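Local coordinates for conjugal transfer protein (Escherichia coli, PDB 5I97) that probably forms, as a VirB8-like inner-membrane protein, part of the type IV secretion channel that carries DNA out of the cell during pKM101 conjugation, at residues T19-S24 with Y134-M139; Y25-D30 with L97-G102; G57-P62 with R144-L149; G102-R107 with M130-K135. One frame throughout, in Å; residues are numbered along the deposited sequence.

All four contacts lie in one NTF2-like VirB8 domain. D30 at the start of helix 27-42 ties three of them together. Its OD1 lies 2.7 Å from the OH of Y134, which is in a segment of both contact 1 and contact 4. Its OD2 lies 2.8 Å from Y132 OH of contact 4 and 2.7 Å from S24 OG of contact 1. Contacts 2 and 4 share G102, and their centres are about 8 Å apart. Contact 3 stands about 10 Å from contact 1, centre to centre, where M139 SD comes 3.6 Å from N147 O. Contact 2 is nested inside the loop that contact 1 closes, and contact 4 inside that of contact 3.

Contact 1: T19-S24 with Y134-M139; sequences TRDQTS and YKSLAM
D21 crosses K135 obliquely, its OD1 lying beside K135 CA and CD. A single antiparallel beta bridge, Q22 with Y134, lays the N-terminal loop of this NTF2-like VirB8 domain beside the end of strand 124-134. Q22 N donates to Y134 O at 2.9 Å and comes from above the carbonyl plane. Y134 N donates back to Q22 O, but the modelled distance is too short to be reliable in detail. D21 CA adds a CA-H...O contact of 3.3 Å to Y134 O.

The D21 carboxylate extends the pairing beyond the bridge. S136 N donates to D21 OD1 at 3.0 Å and meets it nearly in line with the C-O bond. S136 OG reaches the same oxygen by a weak bond of 3.4 Å. K135 bends at chi2 (-73°), which brings CD to 3.5 Å from D21 OD1. K135 NZ stays 4.5 Å from D21 OD2, beyond a salt bridge, though the opposite charges probably attract.

The Y134 ring, its hydroxyl bonded to D30, turns its edge to the carbonyl oxygens of Q22 and T23. The rings of Y25 and F151 meet it edge-to-face. At the far end, S136 CB packs 3.3 Å from R20 N, and M139 CE lies 4.0 Å from T19 N.

Contact 2: Y25-D30 with L97-G102; sequences YGDEID and LDKPHG
A salt bridge at the start of helix 27-42 joins D27 to K99, in the turn that follows strand 86-98. K99 NZ donates to D27 OD1 at 2.9 Å. It arrives on the syn side, 28° out of the carboxylate plane. The two side chains cross at about a right angle. Bends at chi3 (-50°) and chi4 (-54°) bring K99 CE and NZ back to D27 OD1. K99 CD lies 3.1 Å from the same D27 OD1. K99 CD also packs 3.8 Å from G26 C, at the N-cap position of the helix.

L97 comes in beside the lysine. Its CD1 touches D27 OD1 and lies 4.0 Å from D30 CB. The L97 and D27 side chains run antiparallel alongside each other.

The turn links strands 86-98 and 103-114 and ends in a G1 beta bulge, where G102 and V103 both face D98. H101 ND1 donates to D98 OD2 at 2.6 Å and braces the turn from within.

D30 is buried, and both of its oxygens are engaged. OD1 accepts Y25 N at 2.9 Å, besides the Y134 hydroxyl. OD2 bonds to the hydroxyls of S24 and Y132. These bonds would probably stabilise the charged form and hold the carboxylate against rotation. On its K99 side, D30 OD2 lies 3.7 Å from K99 CG.

Contact 3: G57-P62 with R144-L149; sequences GLMSTP and RYVNPL
L58 and M59 pack on V146 in the apolar part of this contact, with L58 CD1 4.0 Å from V146 CG1. The L58 and V146 side chains cross at about a right angle. They join the C-terminal end of helix 49-58 to the loop between helix 141-144 and strand 151-160. V146 holds CG1 anti to its backbone N (chi1 177°), and this branch meets L58 CD1 and M59 CE. M59, the first residue to leave the helix, sends an extended chain across V146. Its CE ends 4.2 Å from V146 CG1 and 3.6 Å from V146 O. W33 and Y37 of helix 27-42 and F151 also pack on M59.

Next, an amide meets hydrocarbon. N147 has CG anti to its backbone N (chi1 -166°). Its amide carbon packs 3.8 Å from M59 CG, and the two chains meet at a slant.

In the polar part, N147 ND2 donates to F151 O, at the start of strand 151-160. The same nitrogen lies 3.1 Å from L58 O, at the helix end. An alanine here would probably leave F151 O without this donor and open a gap beside M59 CG.

N147 is buried, and its amide meets polar and apolar neighbours at once. Its nitrogen bonds to F151 O while its carbon packs on M59, so the side chain links the residue after helix 49-58 to strand 151-160.

Contact 4: G102-R107 with M130-K135; sequences GVATIR and MGYEYK
G102 CA packs against one face of the Y132 ring where the beta hairpin of strands 103-114 and 124-134 runs toward its open end. It sits 3.9 Å from the ring centroid, 21° off the normal, in a CH-pi contact offset toward the rim. Y132 chi1 (69°) sets CG between the backbone N and the carbonyl carbon, and chi2 (-83°) turns the ring face to G102. A side chain on G102 would run into Y132 O.

Backbone bonds fix the pairing. A104 and M130 form an antiparallel hydrogen-bonded pair, with A104 N to M130 O at 2.9 Å and M130 N to A104 O at 2.8 Å. V103 and G131 form the next, non-hydrogen-bonded pair. Y132 N then donates to G102 O at 2.7 Å.

Apolar contacts gather on the face of A104, I106 and M130, which L34 of helix 27-42 covers. A104 CB lies 4.0 Å from Y132 CE1. An alanine in place of Y132 would probably uncover G102 CA and leave the D30 carboxylate without its bond to the tyrosine hydroxyl. Farther along the strands the I106 and M130 side chains meet, and I106 CD1 touches M130 SD at 3.7 Å.

Contact 1: T19-S24 with Y134-M139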
loop_
_atom_site.group_PDB
_atom_site.type_symbol
_atom_site.label_atom_id
_atom_site.label_comp_id
_atom_site.label_asym_id
_atom_site.label_seq_id
_atom_site.Cartn_x
_atom_site.Cartn_y
_atom_site.Cartn_z
ATOM N N THR A 19 -28.599 -17.229 -6.339
ATOM C CA THR A 19 -29.333 -18.407 -5.886
ATOM C C THR A 19 -30.793 -18.096 -5.533
ATOM O O THR A 19 -31.611 -19.015 -5.412
ATOM C CB THR A 19 -28.651 -19.060 -4.660
ATOM O OG1 THR A 19 -28.998 -20.450 -4.592
ATOM C CG2 THR A 19 -29.076 -18.376 -3.371
ATOM N N ARG A 20 -31.129 -16.815 -5.384
ATOM C CA ARG A 20 -32.505 -16.433 -5.063
ATOM C C ARG A 20 -32.798 -14.962 -5.359
ATOM O O ARG A 20 -31.971 -14.086 -5.112
ATOM C CB ARG A 20 -32.796 -16.747 -3.584
ATOM C CG ARG A 20 -34.276 -16.682 -3.159
ATOM C CD ARG A 20 -34.462 -17.242 -1.737
ATOM N NE ARG A 20 -35.827 -17.104 -1.230
ATOM C CZ ARG A 20 -36.261 -16.082 -0.496
ATOM N NH1 ARG A 20 -35.435 -15.102 -0.157
ATOM N NH2 ARG A 20 -37.522 -16.046 -0.086
ATOM N N ASP A 21 -33.998 -14.692 -5.854
ATOM C CA ASP A 21 -34.437 -13.324 -6.083
ATOM C C ASP A 21 -34.807 -12.653 -4.775
ATOM O O ASP A 21 -35.856 -12.919 -4.191
ATOM C CB ASP A 21 -35.634 -13.265 -7.024
ATOM C CG ASP A 21 -35.301 -13.730 -8.414
ATOM O OD1 ASP A 21 -34.095 -13.784 -8.729
ATOM O OD2 ASP A 21 -36.240 -14.040 -9.183
ATOM N N GLN A 22 -33.910 -11.785 -4.330
ATOM C CA GLN A 22 -34.046 -10.943 -3.134
ATOM C C GLN A 22 -33.567 -9.526 -3.275
ATOM O O GLN A 22 -32.502 -9.277 -3.809
ATOM C CB GLN A 22 -33.234 -11.501 -1.973
ATOM C CG GLN A 22 -33.817 -12.304 -0.906
ATOM C CD GLN A 22 -32.816 -13.294 -0.406
ATOM O OE1 GLN A 22 -31.921 -13.634 -1.127
ATOM N NE2 GLN A 22 -32.816 -13.558 0.892
ATOM N N THR A 23 -34.315 -8.607 -2.693
ATOM C CA THR A 23 -33.861 -7.247 -2.589
ATOM C C THR A 23 -32.704 -7.116 -1.595
ATOM O O THR A 23 -31.698 -6.486 -1.909
ATOM C CB THR A 23 -35.000 -6.327 -2.186
ATOM O OG1 THR A 23 -36.009 -6.366 -3.200
ATOM C CG2 THR A 23 -34.499 -4.902 -2.047
ATOM N N SER A 24 -32.820 -7.746 -0.426
ATOM C CA SER A 24 -31.788 -7.607 0.597
ATOM C C SER A 24 -31.397 -8.920 1.244
ATOM O O SER A 24 -32.118 -9.903 1.176
ATOM C CB SER A 24 -32.236 -6.624 1.682
ATOM O OG SER A 24 -31.356 -6.664 2.789
ATOM N N TYR A 134 -30.783 -8.806 -5.455
ATOM C CA TYR A 134 -30.139 -10.085 -5.697
ATOM C C TYR A 134 -30.997 -10.875 -6.676
ATOM O O TYR A 134 -32.217 -10.910 -6.548
ATOM C CB TYR A 134 -29.917 -10.843 -4.399
ATOM C CG TYR A 134 -29.005 -10.149 -3.403
ATOM C CD1 TYR A 134 -29.475 -9.119 -2.601
ATOM C CD2 TYR A 134 -27.699 -10.569 -3.220
ATOM C CE1 TYR A 134 -28.659 -8.511 -1.670
ATOM C CE2 TYR A 134 -26.876 -9.965 -2.292
ATOM C CZ TYR A 134 -27.365 -8.940 -1.512
ATOM O OH TYR A 134 -26.558 -8.327 -0.579
ATOM N N LYS A 135 -30.359 -11.484 -7.668
ATOM C CA LYS A 135 -31.058 -12.299 -8.652
ATOM C C LYS A 135 -30.422 -13.655 -8.849
ATOM O O LYS A 135 -29.228 -13.757 -9.113
ATOM C CB LYS A 135 -31.102 -11.589 -10.007
ATOM C CG LYS A 135 -31.931 -10.330 -10.069
ATOM C CD LYS A 135 -33.417 -10.655 -10.039
ATOM C CE LYS A 135 -34.275 -9.414 -10.233
ATOM N NZ LYS A 135 -35.731 -9.704 -10.093
ATOM N N SER A 136 -31.216 -14.701 -8.689
ATOM C CA SER A 136 -30.799 -16.007 -9.163
ATOM C C SER A 136 -30.868 -16.025 -10.686
ATOM O O SER A 136 -31.953 -15.904 -11.271
ATOM C CB SER A 136 -31.685 -17.104 -8.583
ATOM O OG SER A 136 -32.996 -17.005 -9.107
ATOM N N LEU A 137 -29.720 -16.155 -11.334
ATOM C CA LEU A 137 -29.713 -16.300 -12.776
ATOM C C LEU A 137 -28.845 -17.480 -13.144
ATOM O O LEU A 137 -28.119 -18.004 -12.297
ATOM C CB LEU A 137 -29.199 -15.036 -13.461
ATOM C CG LEU A 137 -29.975 -13.740 -13.234
ATOM C CD1 LEU A 137 -29.083 -12.568 -13.534
ATOM C CD2 LEU A 137 -31.253 -13.690 -14.069
ATOM N N ALA A 138 -28.945 -17.919 -14.394
ATOM C CA ALA A 138 -28.089 -18.989 -14.864
ATOM C C ALA A 138 -26.649 -18.547 -14.667
ATOM O O ALA A 138 -26.193 -17.604 -15.309
ATOM C CB ALA A 138 -28.371 -19.310 -16.323
ATOM N N MET A 139 -25.944 -19.200 -13.756
ATOM C CA MET A 139 -24.568 -18.834 -13.475
ATOM C C MET A 139 -23.611 -20.008 -13.644
ATOM O O MET A 139 -23.983 -21.159 -13.449
ATOM C CB MET A 139 -24.452 -18.238 -12.068
ATOM C CG MET A 139 -25.063 -16.843 -11.957
ATOM S SD MET A 139 -24.843 -16.054 -10.347
ATOM C CE MET A 139 -26.113 -16.942 -9.410
#

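Contact 2: Y25-D30 with L97-G102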
loop_
_atom_site.group_PDB
_atom_site.type_symbol
_atom_site.label_atom_id
_atom_site.label_comp_id
_atom_site.label_asym_id
_atom_site.label_seq_id
_atom_site.Cartn_x
_atom_site.Cartn_y
_atom_site.Cartn_z
ATOM N N TYR A 25 -30.240 -8.908 1.886
ATOM C CA TYR A 25 -29.727 -10.041 2.636
ATOM C C TYR A 25 -29.363 -9.625 4.050
ATOM O O TYR A 25 -28.667 -10.350 4.750
ATOM C CB TYR A 25 -28.493 -10.633 1.962
ATOM C CG TYR A 25 -28.748 -11.846 1.116
ATOM C CD1 TYR A 25 -28.888 -13.105 1.694
ATOM C CD2 TYR A 25 -28.844 -11.747 -0.264
ATOM C CE1 TYR A 25 -29.122 -14.224 0.920
ATOM C CE2 TYR A 25 -29.073 -12.860 -1.047
ATOM C CZ TYR A 25 -29.207 -14.098 -0.449
ATOM O OH TYR A 25 -29.445 -15.211 -1.229
ATOM N N GLY A 26 -29.790 -8.442 4.460
ATOM C CA GLY A 26 -29.392 -7.968 5.765
ATOM C C GLY A 26 -28.265 -6.953 5.678
ATOM O O GLY A 26 -27.544 -6.877 4.670
ATOM N N ASP A 27 -28.123 -6.170 6.739
ATOM C CA ASP A 27 -27.174 -5.073 6.765
ATOM C C ASP A 27 -25.746 -5.478 6.423
ATOM O O ASP A 27 -25.126 -4.879 5.552
ATOM C CB ASP A 27 -27.167 -4.414 8.140
ATOM C CG ASP A 27 -28.266 -3.405 8.303
ATOM O OD1 ASP A 27 -29.080 -3.260 7.374
ATOM O OD2 ASP A 27 -28.322 -2.757 9.368
ATOM N N GLU A 28 -25.231 -6.489 7.108
ATOM C CA GLU A 28 -23.820 -6.799 7.017
ATOM C C GLU A 28 -23.412 -7.358 5.666
ATOM O O GLU A 28 -22.350 -7.007 5.134
ATOM C CB GLU A 28 -23.439 -7.788 8.115
ATOM C CG GLU A 28 -23.713 -7.283 9.524
ATOM C CD GLU A 28 -25.157 -7.486 9.960
ATOM O OE1 GLU A 28 -25.868 -8.324 9.362
ATOM O OE2 GLU A 28 -25.582 -6.800 10.911
ATOM N N ILE A 29 -24.271 -8.200 5.104
ATOM C CA ILE A 29 -24.022 -8.803 3.810
ATOM C C ILE A 29 -24.211 -7.803 2.677
ATOM O O ILE A 29 -23.392 -7.748 1.761
ATOM C CB ILE A 29 -24.929 -10.017 3.583
ATOM C CG1 ILE A 29 -24.688 -11.066 4.670
ATOM C CG2 ILE A 29 -24.693 -10.595 2.201
ATOM C CD1 ILE A 29 -25.594 -12.283 4.570
ATOM N N ASP A 30 -25.288 -7.024 2.737
ATOM C CA ASP A 30 -25.545 -5.975 1.756
ATOM C C ASP A 30 -24.363 -5.009 1.695
ATOM O O ASP A 30 -23.879 -4.677 0.622
ATOM C CB ASP A 30 -26.808 -5.193 2.093
ATOM C CG ASP A 30 -28.068 -5.946 1.769
ATOM O OD1 ASP A 30 -27.980 -7.139 1.436
ATOM O OD2 ASP A 30 -29.153 -5.335 1.854
ATOM N N LEU A 97 -27.868 2.261 4.501
ATOM C CA LEU A 97 -28.726 1.309 3.815
ATOM C C LEU A 97 -30.189 1.668 3.921
ATOM O O LEU A 97 -30.667 2.091 4.973
ATOM C CB LEU A 97 -28.536 -0.108 4.372
ATOM C CG LEU A 97 -27.174 -0.769 4.181
ATOM C CD1 LEU A 97 -27.209 -2.190 4.661
ATOM C CD2 LEU A 97 -26.735 -0.693 2.734
ATOM N N ASP A 98 -30.893 1.478 2.817
ATOM C CA ASP A 98 -32.339 1.475 2.810
ATOM C C ASP A 98 -32.748 0.128 2.227
ATOM O O ASP A 98 -33.074 0.019 1.052
ATOM C CB ASP A 98 -32.906 2.642 2.005
ATOM C CG ASP A 98 -34.423 2.701 2.054
ATOM O OD1 ASP A 98 -35.033 1.907 2.802
ATOM O OD2 ASP A 98 -35.016 3.542 1.351
ATOM N N LYS A 99 -32.725 -0.898 3.069
ATOM C CA LYS A 99 -32.880 -2.272 2.612
ATOM C C LYS A 99 -34.213 -2.607 1.923
ATOM O O LYS A 99 -34.207 -3.329 0.936
ATOM C CB LYS A 99 -32.679 -3.213 3.797
ATOM C CG LYS A 99 -31.233 -3.391 4.207
ATOM C CD LYS A 99 -31.061 -4.480 5.263
ATOM C CE LYS A 99 -32.028 -4.316 6.445
ATOM N NZ LYS A 99 -31.975 -2.973 7.109
ATOM N N PRO A 100 -35.350 -2.069 2.400
ATOM C CA PRO A 100 -36.590 -2.394 1.679
ATOM C C PRO A 100 -36.645 -1.902 0.236
ATOM O O PRO A 100 -37.385 -2.451 -0.574
ATOM C CB PRO A 100 -37.667 -1.699 2.508
ATOM C CG PRO A 100 -37.111 -1.646 3.865
ATOM C CD PRO A 100 -35.637 -1.403 3.682
ATOM N N HIS A 101 -35.867 -0.889 -0.096
ATOM C CA HIS A 101 -35.974 -0.313 -1.426
ATOM C C HIS A 101 -34.750 -0.603 -2.270
ATOM O O HIS A 101 -34.688 -0.201 -3.419
ATOM C CB HIS A 101 -36.210 1.195 -1.322
ATOM C CG HIS A 101 -37.342 1.547 -0.419
ATOM N ND1 HIS A 101 -37.157 2.138 0.813
ATOM C CD2 HIS A 101 -38.676 1.344 -0.540
ATOM C CE1 HIS A 101 -38.331 2.303 1.401
ATOM N NE2 HIS A 101 -39.266 1.825 0.601
ATOM N N GLY A 102 -33.788 -1.314 -1.700
ATOM C CA GLY A 102 -32.571 -1.626 -2.412
ATOM C C GLY A 102 -31.812 -0.377 -2.815
ATOM O O GLY A 102 -31.307 -0.290 -3.925
#

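Contact 3: G57-P62 with R144-L149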
loop_
_atom_site.group_PDB
_atom_site.type_symbol
_atom_site.label_atom_id
_atom_site.label_comp_id
_atom_site.label_asym_id
_atom_site.label_seq_id
_atom_site.Cartn_x
_atom_site.Cartn_y
_atom_site.Cartn_z
ATOM N N GLY A 57 -18.901 -6.177 -14.009
ATOM C CA GLY A 57 -19.792 -6.710 -15.022
ATOM C C GLY A 57 -20.771 -7.734 -14.477
ATOM O O GLY A 57 -21.948 -7.714 -14.815
ATOM N N LEU A 58 -20.283 -8.638 -13.634
ATOM C CA LEU A 58 -21.135 -9.674 -13.063
ATOM C C LEU A 58 -22.101 -9.111 -12.027
ATOM O O LEU A 58 -23.144 -9.690 -11.778
ATOM C CB LEU A 58 -20.294 -10.779 -12.425
ATOM C CG LEU A 58 -19.375 -11.564 -13.358
ATOM C CD1 LEU A 58 -18.530 -12.539 -12.562
ATOM C CD2 LEU A 58 -20.199 -12.299 -14.406
ATOM N N MET A 59 -21.752 -7.971 -11.442
ATOM C CA MET A 59 -22.541 -7.395 -10.371
ATOM C C MET A 59 -23.355 -6.209 -10.839
ATOM O O MET A 59 -23.716 -5.357 -10.039
ATOM C CB MET A 59 -21.643 -6.973 -9.212
ATOM C CG MET A 59 -20.902 -8.115 -8.562
ATOM S SD MET A 59 -19.710 -7.502 -7.376
ATOM C CE MET A 59 -18.826 -9.008 -7.009
ATOM N N SER A 60 -23.647 -6.152 -12.133
ATOM C CA SER A 60 -24.403 -5.033 -12.667
ATOM C C SER A 60 -25.514 -5.548 -13.563
ATOM O O SER A 60 -25.371 -6.590 -14.185
ATOM C CB SER A 60 -23.503 -4.083 -13.480
ATOM O OG SER A 60 -22.316 -3.711 -12.802
ATOM N N THR A 61 -26.608 -4.801 -13.644
ATOM C CA THR A 61 -27.584 -5.021 -14.685
ATOM C C THR A 61 -26.922 -4.618 -16.000
ATOM O O THR A 61 -25.980 -3.828 -16.007
ATOM C CB THR A 61 -28.876 -4.214 -14.468
ATOM O OG1 THR A 61 -28.568 -2.820 -14.417
ATOM C CG2 THR A 61 -29.572 -4.628 -13.173
ATOM N N PRO A 62 -27.388 -5.181 -17.118
ATOM C CA PRO A 62 -26.740 -4.841 -18.389
ATOM C C PRO A 62 -26.705 -3.338 -18.683
ATOM O O PRO A 62 -25.748 -2.862 -19.294
ATOM C CB PRO A 62 -27.603 -5.577 -19.417
ATOM C CG PRO A 62 -28.146 -6.747 -18.671
ATOM C CD PRO A 62 -28.341 -6.300 -17.251
ATOM N N ARG A 144 -19.948 -17.885 -10.136
ATOM C CA ARG A 144 -20.308 -18.394 -8.817
ATOM C C ARG A 144 -19.240 -18.118 -7.769
ATOM O O ARG A 144 -19.547 -17.925 -6.600
ATOM C CB ARG A 144 -20.601 -19.890 -8.893
ATOM C CG ARG A 144 -22.097 -20.203 -8.885
ATOM C CD ARG A 144 -22.386 -21.603 -9.409
ATOM N NE ARG A 144 -21.662 -22.653 -8.690
ATOM C CZ ARG A 144 -21.703 -22.854 -7.372
ATOM N NH1 ARG A 144 -22.459 -22.096 -6.588
ATOM N NH2 ARG A 144 -20.997 -23.841 -6.835
ATOM N N TYR A 145 -17.988 -18.081 -8.201
ATOM C CA TYR A 145 -16.854 -17.889 -7.309
ATOM C C TYR A 145 -16.608 -16.403 -7.072
ATOM O O TYR A 145 -15.756 -16.025 -6.280
ATOM C CB TYR A 145 -15.620 -18.560 -7.927
ATOM C CG TYR A 145 -14.299 -18.486 -7.175
ATOM C CD1 TYR A 145 -13.969 -19.423 -6.200
ATOM C CD2 TYR A 145 -13.356 -17.519 -7.492
ATOM C CE1 TYR A 145 -12.740 -19.375 -5.541
ATOM C CE2 TYR A 145 -12.136 -17.461 -6.835
ATOM C CZ TYR A 145 -11.831 -18.391 -5.866
ATOM O OH TYR A 145 -10.615 -18.327 -5.215
ATOM N N VAL A 146 -17.387 -15.567 -7.750
ATOM C CA VAL A 146 -17.215 -14.117 -7.711
ATOM C C VAL A 146 -18.465 -13.443 -7.181
ATOM O O VAL A 146 -18.388 -12.539 -6.354
ATOM C CB VAL A 146 -16.863 -13.543 -9.100
ATOM C CG1 VAL A 146 -16.777 -12.042 -9.045
ATOM C CG2 VAL A 146 -15.546 -14.103 -9.572
ATOM N N ASN A 147 -19.614 -13.891 -7.668
ATOM C CA ASN A 147 -20.898 -13.313 -7.304
ATOM C C ASN A 147 -21.924 -14.402 -6.979
ATOM O O ASN A 147 -22.929 -14.535 -7.672
ATOM C CB ASN A 147 -21.401 -12.444 -8.457
ATOM C CG ASN A 147 -22.533 -11.542 -8.059
ATOM O OD1 ASN A 147 -22.678 -11.194 -6.895
ATOM N ND2 ASN A 147 -23.363 -11.177 -9.023
ATOM N N PRO A 148 -21.694 -15.155 -5.888
ATOM C CA PRO A 148 -22.477 -16.361 -5.564
ATOM C C PRO A 148 -23.949 -16.100 -5.296
ATOM O O PRO A 148 -24.781 -16.945 -5.613
ATOM C CB PRO A 148 -21.809 -16.891 -4.296
ATOM C CG PRO A 148 -20.502 -16.162 -4.185
ATOM C CD PRO A 148 -20.715 -14.840 -4.836
ATOM N N LEU A 149 -24.267 -14.944 -4.731
ATOM C CA LEU A 149 -25.642 -14.624 -4.378
ATOM C C LEU A 149 -26.328 -13.847 -5.497
ATOM O O LEU A 149 -27.469 -13.419 -5.364
ATOM C CB LEU A 149 -25.676 -13.838 -3.070
ATOM C CG LEU A 149 -25.070 -14.554 -1.862
ATOM C CD1 LEU A 149 -25.114 -13.668 -0.626
ATOM C CD2 LEU A 149 -25.836 -15.845 -1.602
#

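Contact 4: G102-R107 with M130-K135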
loop_
_atom_site.group_PDB
_atom_site.type_symbol
_atom_site.label_atom_id
_atom_site.label_comp_id
_atom_site.label_asym_id
_atom_site.label_seq_id
_atom_site.Cartn_x
_atom_site.Cartn_y
_atom_site.Cartn_z
ATOM N N GLY A 102 -33.788 -1.314 -1.700
ATOM C CA GLY A 102 -32.571 -1.626 -2.412
ATOM C C GLY A 102 -31.812 -0.377 -2.815
ATOM O O GLY A 102 -31.307 -0.290 -3.925
ATOM N N VAL A 103 -31.774 0.606 -1.926
ATOM C CA VAL A 103 -31.057 1.846 -2.173
ATOM C C VAL A 103 -30.010 2.025 -1.085
ATOM O O VAL A 103 -30.271 1.743 0.081
ATOM C CB VAL A 103 -32.012 3.050 -2.221
ATOM C CG1 VAL A 103 -31.248 4.341 -2.263
ATOM C CG2 VAL A 103 -32.922 2.940 -3.427
ATOM N N ALA A 104 -28.808 2.435 -1.480
ATOM C CA ALA A 104 -27.713 2.639 -0.545
ATOM C C ALA A 104 -26.930 3.899 -0.888
ATOM O O ALA A 104 -26.806 4.276 -2.049
ATOM C CB ALA A 104 -26.805 1.442 -0.530
ATOM N N THR A 105 -26.424 4.557 0.141
ATOM C CA THR A 105 -25.592 5.726 -0.028
ATOM C C THR A 105 -24.218 5.451 0.527
ATOM O O THR A 105 -24.075 5.122 1.696
ATOM C CB THR A 105 -26.177 6.929 0.676
ATOM O OG1 THR A 105 -27.428 7.256 0.074
ATOM C CG2 THR A 105 -25.240 8.110 0.564
ATOM N N ILE A 106 -23.204 5.558 -0.317
ATOM C CA ILE A 106 -21.856 5.249 0.117
ATOM C C ILE A 106 -20.920 6.446 -0.056
ATOM O O ILE A 106 -20.731 6.951 -1.162
ATOM C CB ILE A 106 -21.312 4.028 -0.640
ATOM C CG1 ILE A 106 -22.151 2.800 -0.277
ATOM C CG2 ILE A 106 -19.843 3.804 -0.332
ATOM C CD1 ILE A 106 -21.608 1.496 -0.794
ATOM N N ARG A 107 -20.321 6.883 1.044
ATOM C CA ARG A 107 -19.350 7.963 0.992
ATOM C C ARG A 107 -17.948 7.402 1.018
ATOM O O ARG A 107 -17.589 6.633 1.911
ATOM C CB ARG A 107 -19.573 8.926 2.148
ATOM C CG ARG A 107 -20.845 9.709 1.988
ATOM C CD ARG A 107 -21.004 10.767 3.048
ATOM N NE ARG A 107 -22.117 11.660 2.732
ATOM C CZ ARG A 107 -23.402 11.343 2.843
ATOM N NH1 ARG A 107 -23.765 10.130 3.238
ATOM N NH2 ARG A 107 -24.328 12.240 2.533
ATOM N N MET A 130 -26.725 4.199 -4.885
ATOM C CA MET A 130 -26.788 2.925 -5.581
ATOM C C MET A 130 -28.139 2.250 -5.429
ATOM O O MET A 130 -28.758 2.313 -4.372
ATOM C CB MET A 130 -25.692 2.002 -5.057
ATOM C CG MET A 130 -24.344 2.680 -4.892
ATOM S SD MET A 130 -23.129 1.596 -4.148
ATOM C CE MET A 130 -23.120 0.233 -5.310
ATOM N N GLY A 131 -28.589 1.597 -6.492
ATOM C CA GLY A 131 -29.734 0.710 -6.417
ATOM C C GLY A 131 -29.215 -0.710 -6.519
ATOM O O GLY A 131 -28.296 -0.969 -7.286
ATOM N N TYR A 132 -29.745 -1.619 -5.712
ATOM C CA TYR A 132 -29.275 -2.993 -5.745
ATOM C C TYR A 132 -30.376 -4.019 -5.467
ATOM O O TYR A 132 -31.482 -3.680 -5.049
ATOM C CB TYR A 132 -28.131 -3.181 -4.753
ATOM C CG TYR A 132 -28.545 -3.099 -3.311
ATOM C CD1 TYR A 132 -28.676 -1.878 -2.681
ATOM C CD2 TYR A 132 -28.811 -4.247 -2.577
ATOM C CE1 TYR A 132 -29.060 -1.799 -1.364
ATOM C CE2 TYR A 132 -29.192 -4.179 -1.269
ATOM C CZ TYR A 132 -29.316 -2.956 -0.663
ATOM O OH TYR A 132 -29.694 -2.883 0.660
ATOM N N GLU A 133 -30.091 -5.256 -5.863
ATOM C CA GLU A 133 -30.999 -6.385 -5.706
ATOM C C GLU A 133 -30.207 -7.680 -5.865
ATOM O O GLU A 133 -29.084 -7.658 -6.367
ATOM C CB GLU A 133 -32.124 -6.321 -6.740
ATOM C CG GLU A 133 -31.645 -6.372 -8.181
ATOM C CD GLU A 133 -32.789 -6.381 -9.175
ATOM O OE1 GLU A 133 -33.880 -5.879 -8.833
ATOM O OE2 GLU A 133 -32.597 -6.890 -10.300
ATOM N N TYR A 134 -30.783 -8.806 -5.455
ATOM C CA TYR A 134 -30.139 -10.085 -5.697
ATOM C C TYR A 134 -30.997 -10.875 -6.676
ATOM O O TYR A 134 -32.217 -10.910 -6.548
ATOM C CB TYR A 134 -29.917 -10.843 -4.399
ATOM C CG TYR A 134 -29.005 -10.149 -3.403
ATOM C CD1 TYR A 134 -29.475 -9.119 -2.601
ATOM C CD2 TYR A 134 -27.699 -10.569 -3.220
ATOM C CE1 TYR A 134 -28.659 -8.511 -1.670
ATOM C CE2 TYR A 134 -26.876 -9.965 -2.292
ATOM C CZ TYR A 134 -27.365 -8.940 -1.512
ATOM O OH TYR A 134 -26.558 -8.327 -0.579
ATOM N N LYS A 135 -30.359 -11.484 -7.668
ATOM C CA LYS A 135 -31.058 -12.299 -8.652
ATOM C C LYS A 135 -30.422 -13.655 -8.849
ATOM O O LYS A 135 -29.228 -13.757 -9.113
ATOM C CB LYS A 135 -31.102 -11.589 -10.007
ATOM C CG LYS A 135 -31.931 -10.330 -10.069
ATOM C CD LYS A 135 -33.417 -10.655 -10.039
ATOM C CE LYS A 135 -34.275 -9.414 -10.233
ATOM N NZ LYS A 135 -35.731 -9.704 -10.093
#